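Local structure of serpin B3 (Homo sapiens, 4ZK3) at residues D14-F28 and V289-M302. The protein is a serpin, also known as squamous cell carcinoma antigen 1, that probably inhibits proteases and is associated with the Pso p27 aggregates of psoriasis. Residues are numbered along the deposited sequence; the frame is centred on the assembly and turned at random.
Sequences DLFQQFRKSKENNIF and VEESYDLKDTLRTM
Phe-19 and Tyr-293 form a tilted face-to-face stack, ring centroids 4.2 Å apart and planes at 29°, with Tyr-293 CD2 placed over the rim of the phenylalanine face. Leu-15 O sits over the opposite face of Phe-19, while Leu-295 CD2 meets its edge in the ring plane, 3.7 Å from Phe-19 CE1.

Apolar contacts extend from this stack in both directions. Between helices 14-19 and 296-302, whose short axes approach to 10.7 Å, Thr-298 CG2 lies 3.7 Å from Gln-18 CB. A bend about the CG-SD bond of Met-302 (chi3 50°) turns CE to Asp-14 CB while SD rests on Leu-15 CD2; the Asp-14 carboxylate is engaged by His-58. Toward strand 27-28, Val-289 CG1 packs on Phe-28 CB.

Polar contacts gather beyond the stack. Phe-28 N donates to Tyr-293 OH (3.2 Å, 157°), and a water joins that hydroxyl to Asn-26 O. Glu-24 OE1 and Glu-291 OE1, both acceptors, are only 3.1 Å apart, though Glu-24 is poorly ordered; a second water donates to Glu-24 OE1 and Glu-291 OE2.

Within the serpin fold, the contact thus joins the N-terminal helix and the short strand after it to a long strand and its following helix. Phe-19 covers one face of the Tyr-293 ring while Phe-28 N holds its hydroxyl, and two carboxylates this close may favour proton uptake by one of them, consistent with the low pH of these crystals.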
loop_
_atom_site.group_PDB
_atom_site.type_symbol
_atom_site.label_atom_id
_atom_site.label_comp_id
_atom_site.label_asym_id
_atom_site.label_seq_id
_atom_site.Cartn_x
_atom_site.Cartn_y
_atom_site.Cartn_z
ATOM N N ASP A 14 -2.808 -11.403 -2.232
ATOM C CA ASP A 14 -1.827 -12.412 -1.912
ATOM C C ASP A 14 -1.061 -11.899 -0.704
ATOM O O ASP A 14 -0.684 -12.686 0.193
ATOM C CB ASP A 14 -0.853 -12.722 -3.029
ATOM C CG ASP A 14 -1.526 -13.240 -4.288
ATOM O OD1 ASP A 14 -2.732 -13.576 -4.299
ATOM O OD2 ASP A 14 -0.815 -13.248 -5.307
ATOM N N LEU A 15 -0.841 -10.581 -0.633
ATOM C CA LEU A 15 -0.146 -10.054 0.556
ATOM C C LEU A 15 -0.976 -10.204 1.787
ATOM O O LEU A 15 -0.455 -10.585 2.846
ATOM C CB LEU A 15 0.272 -8.590 0.416
ATOM C CG LEU A 15 1.434 -8.345 -0.536
ATOM C CD1 LEU A 15 1.533 -6.851 -0.865
ATOM C CD2 LEU A 15 2.775 -8.835 -0.119
ATOM N N PHE A 16 -2.232 -9.840 1.665
ATOM C CA PHE A 16 -3.138 -9.792 2.791
ATOM C C PHE A 16 -3.205 -11.140 3.538
ATOM O O PHE A 16 -3.189 -11.166 4.759
ATOM C CB PHE A 16 -4.523 -9.356 2.335
ATOM C CG PHE A 16 -5.470 -9.154 3.462
ATOM C CD1 PHE A 16 -5.440 -8.009 4.210
ATOM C CD2 PHE A 16 -6.357 -10.150 3.829
ATOM C CE1 PHE A 16 -6.298 -7.826 5.270
ATOM C CE2 PHE A 16 -7.226 -9.987 4.888
ATOM C CZ PHE A 16 -7.177 -8.831 5.629
ATOM N N GLN A 17 -3.305 -12.236 2.783
ATOM C CA GLN A 17 -3.353 -13.623 3.349
ATOM C C GLN A 17 -2.097 -13.949 4.160
ATOM O O GLN A 17 -2.184 -14.521 5.211
ATOM C CB GLN A 17 -3.596 -14.648 2.229
ATOM C CG GLN A 17 -4.817 -14.397 1.330
ATOM C CD GLN A 17 -6.213 -14.581 1.965
ATOM O OE1 GLN A 17 -7.151 -15.035 1.292
ATOM N NE2 GLN A 17 -6.372 -14.216 3.212
ATOM N N GLN A 18 -0.939 -13.480 3.751
ATOM C CA GLN A 18 0.255 -13.617 4.575
ATOM C C GLN A 18 0.212 -12.770 5.832
ATOM O O GLN A 18 0.523 -13.262 6.937
ATOM C CB GLN A 18 1.531 -13.320 3.764
ATOM C CG GLN A 18 1.673 -14.274 2.568
ATOM C CD GLN A 18 1.738 -15.733 3.041
ATOM O OE1 GLN A 18 2.486 -16.079 3.980
ATOM N NE2 GLN A 18 0.880 -16.558 2.470
ATOM N N PHE A 19 -0.229 -11.519 5.678
ATOM C CA PHE A 19 -0.278 -10.570 6.761
ATOM C C PHE A 19 -1.242 -11.030 7.862
ATOM O O PHE A 19 -1.004 -10.755 9.039
ATOM C CB PHE A 19 -0.691 -9.174 6.287
ATOM C CG PHE A 19 0.308 -8.507 5.408
ATOM C CD1 PHE A 19 1.622 -8.886 5.385
ATOM C CD2 PHE A 19 -0.086 -7.449 4.599
ATOM C CE1 PHE A 19 2.515 -8.275 4.552
ATOM C CE2 PHE A 19 0.814 -6.815 3.786
ATOM C CZ PHE A 19 2.123 -7.232 3.758
ATOM N N ARG A 20 -2.277 -11.733 7.474
ATOM C CA ARG A 20 -3.210 -12.300 8.440
ATOM C C ARG A 20 -2.566 -13.168 9.526
ATOM O O ARG A 20 -3.154 -13.344 10.603
ATOM C CB ARG A 20 -4.213 -13.179 7.748
ATOM C CG ARG A 20 -5.163 -12.375 6.896
ATOM C CD ARG A 20 -6.209 -13.256 6.296
ATOM N NE ARG A 20 -7.105 -13.681 7.354
ATOM C CZ ARG A 20 -8.029 -14.611 7.224
ATOM N NH1 ARG A 20 -8.214 -15.184 6.060
ATOM N NH2 ARG A 20 -8.799 -14.941 8.252
ATOM N N LYS A 21 -1.380 -13.708 9.240
ATOM C CA LYS A 21 -0.691 -14.614 10.160
ATOM C C LYS A 21 0.034 -13.997 11.302
ATOM O O LYS A 21 0.368 -14.708 12.211
ATOM C CB LYS A 21 0.280 -15.460 9.399
ATOM C CG LYS A 21 -0.482 -16.280 8.379
ATOM C CD LYS A 21 0.425 -17.042 7.477
ATOM C CE LYS A 21 -0.435 -17.943 6.632
ATOM N NZ LYS A 21 0.353 -18.342 5.455
ATOM N N SER A 22 0.311 -12.698 11.270
ATOM C CA SER A 22 0.994 -12.052 12.415
ATOM C C SER A 22 -0.056 -11.731 13.462
ATOM O O SER A 22 -1.265 -11.715 13.156
ATOM C CB SER A 22 1.665 -10.750 12.017
ATOM O OG SER A 22 0.697 -9.709 12.071
ATOM N N LYS A 23 0.431 -11.418 14.668
ATOM C CA LYS A 23 -0.406 -11.161 15.865
ATOM C C LYS A 23 -1.111 -9.788 15.861
ATOM O O LYS A 23 -2.209 -9.638 16.433
ATOM C CB LYS A 23 0.430 -11.315 17.155
ATOM C CG LYS A 23 1.439 -10.189 17.397
ATOM C CD LYS A 23 2.785 -10.715 17.855
ATOM C CE LYS A 23 3.525 -11.417 16.719
ATOM N NZ LYS A 23 4.643 -12.255 17.232
ATOM N N GLU A 24 -0.485 -8.800 15.213
ATOM C CA GLU A 24 -1.085 -7.468 15.055
ATOM C C GLU A 24 -2.574 -7.581 14.691
ATOM O O GLU A 24 -2.965 -8.356 13.835
ATOM C CB GLU A 24 -0.331 -6.661 13.986
ATOM C CG GLU A 24 1.158 -6.399 14.285
ATOM C CD GLU A 24 1.379 -5.521 15.515
ATOM O OE1 GLU A 24 0.604 -4.538 15.675
ATOM O OE2 GLU A 24 2.327 -5.817 16.302
ATOM N N ASN A 25 -3.407 -6.847 15.400
ATOM C CA ASN A 25 -4.825 -6.808 15.115
ATOM C C ASN A 25 -5.083 -6.041 13.797
ATOM O O ASN A 25 -5.710 -6.561 12.874
ATOM C CB ASN A 25 -5.562 -6.130 16.266
ATOM C CG ASN A 25 -5.355 -6.833 17.613
ATOM O OD1 ASN A 25 -4.938 -8.001 17.700
ATOM N ND2 ASN A 25 -5.651 -6.110 18.664
ATOM N N ASN A 26 -4.574 -4.819 13.720
ATOM C CA ASN A 26 -4.729 -3.988 12.501
ATOM C C ASN A 26 -3.707 -4.293 11.428
ATOM O O ASN A 26 -2.536 -4.654 11.750
ATOM C CB ASN A 26 -4.607 -2.521 12.883
ATOM C CG ASN A 26 -5.604 -2.163 13.908
ATOM O OD1 ASN A 26 -6.580 -2.871 14.037
ATOM N ND2 ASN A 26 -5.418 -1.065 14.601
ATOM N N ILE A 27 -4.114 -4.070 10.163
ATOM C CA ILE A 27 -3.287 -4.313 8.991
ATOM C C ILE A 27 -3.440 -3.029 8.119
ATOM O O ILE A 27 -4.513 -2.491 7.986
ATOM C CB ILE A 27 -3.798 -5.548 8.218
ATOM C CG1 ILE A 27 -3.494 -6.858 9.001
ATOM C CG2 ILE A 27 -3.257 -5.595 6.779
ATOM C CD1 ILE A 27 -4.240 -8.031 8.397
ATOM N N PHE A 28 -2.344 -2.486 7.622
ATOM C CA PHE A 28 -2.428 -1.349 6.715
ATOM C C PHE A 28 -1.132 -1.249 5.915
ATOM O O PHE A 28 -0.006 -1.324 6.464
ATOM C CB PHE A 28 -2.798 -0.073 7.454
ATOM C CG PHE A 28 -3.000 1.058 6.564
ATOM C CD1 PHE A 28 -4.181 1.173 5.832
ATOM C CD2 PHE A 28 -1.970 1.972 6.353
ATOM C CE1 PHE A 28 -4.351 2.217 4.924
ATOM C CE2 PHE A 28 -2.120 3.002 5.409
ATOM C CZ PHE A 28 -3.320 3.137 4.713
ATOM N N VAL A 289 -3.869 4.075 12.141
ATOM C CA VAL A 289 -3.176 2.821 12.088
ATOM C C VAL A 289 -1.734 3.028 11.574
ATOM O O VAL A 289 -1.526 3.663 10.526
ATOM C CB VAL A 289 -3.923 1.835 11.179
ATOM C CG1 VAL A 289 -3.114 0.568 10.934
ATOM C CG2 VAL A 289 -5.298 1.488 11.749
ATOM N N GLU A 290 -0.773 2.380 12.244
ATOM C CA GLU A 290 0.598 2.428 11.875
ATOM C C GLU A 290 1.158 1.033 11.912
ATOM O O GLU A 290 1.114 0.386 12.936
ATOM C CB GLU A 290 1.312 3.340 12.849
ATOM C CG GLU A 290 0.684 4.708 12.939
ATOM C CD GLU A 290 1.550 5.696 13.722
ATOM O OE1 GLU A 290 1.054 6.255 14.713
ATOM O OE2 GLU A 290 2.710 5.961 13.292
ATOM N N GLU A 291 1.612 0.505 10.795
ATOM C CA GLU A 291 2.172 -0.835 10.828
ATOM C C GLU A 291 3.449 -0.963 10.007
ATOM O O GLU A 291 3.649 -0.225 9.008
ATOM C CB GLU A 291 1.159 -1.849 10.308
ATOM C CG GLU A 291 -0.200 -1.878 11.007
ATOM C CD GLU A 291 -0.196 -2.399 12.440
ATOM O OE1 GLU A 291 0.674 -3.221 12.838
ATOM O OE2 GLU A 291 -1.096 -1.966 13.146
ATOM N N SER A 292 4.273 -1.922 10.397
ATOM C CA SER A 292 5.508 -2.283 9.706
ATOM C C SER A 292 5.530 -3.723 9.222
ATOM O O SER A 292 5.035 -4.579 9.884
ATOM C CB SER A 292 6.689 -2.107 10.648
ATOM O OG SER A 292 6.778 -0.761 11.057
ATOM N N TYR A 293 6.205 -3.999 8.106
ATOM C CA TYR A 293 6.311 -5.350 7.583
ATOM C C TYR A 293 7.710 -5.597 7.151
ATOM O O TYR A 293 8.285 -4.784 6.405
ATOM C CB TYR A 293 5.325 -5.635 6.414
ATOM C CG TYR A 293 3.899 -5.301 6.807
ATOM C CD1 TYR A 293 3.417 -3.985 6.734
ATOM C CD2 TYR A 293 3.075 -6.264 7.336
ATOM C CE1 TYR A 293 2.141 -3.697 7.152
ATOM C CE2 TYR A 293 1.816 -5.977 7.765
ATOM C CZ TYR A 293 1.354 -4.694 7.651
ATOM O OH TYR A 293 0.117 -4.415 8.136
ATOM N N ASP A 294 8.273 -6.718 7.633
ATOM C CA ASP A 294 9.487 -7.285 7.039
ATOM C C ASP A 294 9.027 -8.226 5.991
ATOM O O ASP A 294 8.454 -9.266 6.320
ATOM C CB ASP A 294 10.307 -8.072 8.061
ATOM C CG ASP A 294 11.633 -8.515 7.503
ATOM O OD1 ASP A 294 11.697 -8.943 6.320
ATOM O OD2 ASP A 294 12.616 -8.420 8.265
ATOM N N LEU A 295 9.276 -7.897 4.736
ATOM C CA LEU A 295 8.673 -8.662 3.632
ATOM C C LEU A 295 9.492 -9.802 3.041
ATOM O O LEU A 295 9.009 -10.510 2.175
ATOM C CB LEU A 295 8.244 -7.719 2.495
ATOM C CG LEU A 295 7.153 -6.691 2.808
ATOM C CD1 LEU A 295 6.943 -5.781 1.601
ATOM C CD2 LEU A 295 5.861 -7.373 3.190
ATOM N N LYS A 296 10.722 -9.959 3.487
ATOM C CA LYS A 296 11.655 -10.925 2.872
ATOM C C LYS A 296 11.107 -12.360 2.852
ATOM O O LYS A 296 10.938 -12.935 1.754
ATOM C CB LYS A 296 12.982 -10.843 3.597
ATOM C CG LYS A 296 14.123 -11.630 3.008
ATOM C CD LYS A 296 15.190 -11.703 4.094
ATOM C CE LYS A 296 16.559 -11.928 3.499
ATOM N NZ LYS A 296 17.585 -11.828 4.566
ATOM N N ASP A 297 10.787 -12.908 4.023
ATOM C CA ASP A 297 10.302 -14.322 4.109
ATOM C C ASP A 297 8.926 -14.477 3.487
ATOM O O ASP A 297 8.670 -15.448 2.745
ATOM C CB ASP A 297 10.264 -14.856 5.555
ATOM C CG ASP A 297 11.647 -15.166 6.116
ATOM O OD1 ASP A 297 12.642 -15.200 5.351
ATOM O OD2 ASP A 297 11.735 -15.351 7.347
ATOM N N THR A 298 8.079 -13.481 3.725
ATOM C CA THR A 298 6.784 -13.376 3.024
ATOM C C THR A 298 6.923 -13.528 1.492
ATOM O O THR A 298 6.288 -14.371 0.882
ATOM C CB THR A 298 6.101 -12.048 3.353
ATOM O OG1 THR A 298 5.901 -11.953 4.751
ATOM C CG2 THR A 298 4.722 -11.893 2.662
ATOM N N LEU A 299 7.755 -12.706 0.858
ATOM C CA LEU A 299 7.920 -12.787 -0.617
ATOM C C LEU A 299 8.559 -14.103 -1.061
ATOM O O LEU A 299 8.274 -14.611 -2.141
ATOM C CB LEU A 299 8.787 -11.610 -1.132
ATOM C CG LEU A 299 8.076 -10.252 -0.924
ATOM C CD1 LEU A 299 9.048 -9.105 -1.094
ATOM C CD2 LEU A 299 6.917 -10.180 -1.868
ATOM N N ARG A 300 9.496 -14.562 -0.260
ATOM C CA ARG A 300 10.093 -15.897 -0.434
ATOM C C ARG A 300 9.000 -16.968 -0.531
ATOM O O ARG A 300 8.900 -17.604 -1.575
ATOM C CB ARG A 300 11.078 -16.174 0.689
ATOM C CG ARG A 300 11.936 -17.410 0.533
ATOM C CD ARG A 300 12.846 -17.460 1.750
ATOM N NE ARG A 300 14.118 -16.793 1.482
ATOM C CZ ARG A 300 14.807 -16.062 2.346
ATOM N NH1 ARG A 300 14.369 -15.826 3.576
ATOM N NH2 ARG A 300 15.968 -15.544 1.958
ATOM N N THR A 301 8.144 -17.059 0.480
ATOM C CA THR A 301 6.953 -17.909 0.447
ATOM C C THR A 301 6.128 -17.780 -0.807
ATOM O O THR A 301 5.564 -18.785 -1.305
ATOM C CB THR A 301 6.019 -17.551 1.598
ATOM O OG1 THR A 301 6.730 -17.666 2.835
ATOM C CG2 THR A 301 4.783 -18.431 1.628
ATOM N N MET A 302 6.011 -16.539 -1.304
ATOM C CA MET A 302 5.110 -16.234 -2.368
ATOM C C MET A 302 5.715 -16.683 -3.649
ATOM O O MET A 302 5.031 -16.720 -4.621
ATOM C CB MET A 302 4.747 -14.733 -2.390
ATOM C CG MET A 302 3.886 -14.308 -1.169
ATOM S SD MET A 302 3.478 -12.541 -0.881
ATOM C CE MET A 302 2.925 -12.280 -2.545
HETATM O O HOH W 1 -1.691 -3.466 15.189
HETATM O O HOH W 2 -0.152 -5.602 10.748
#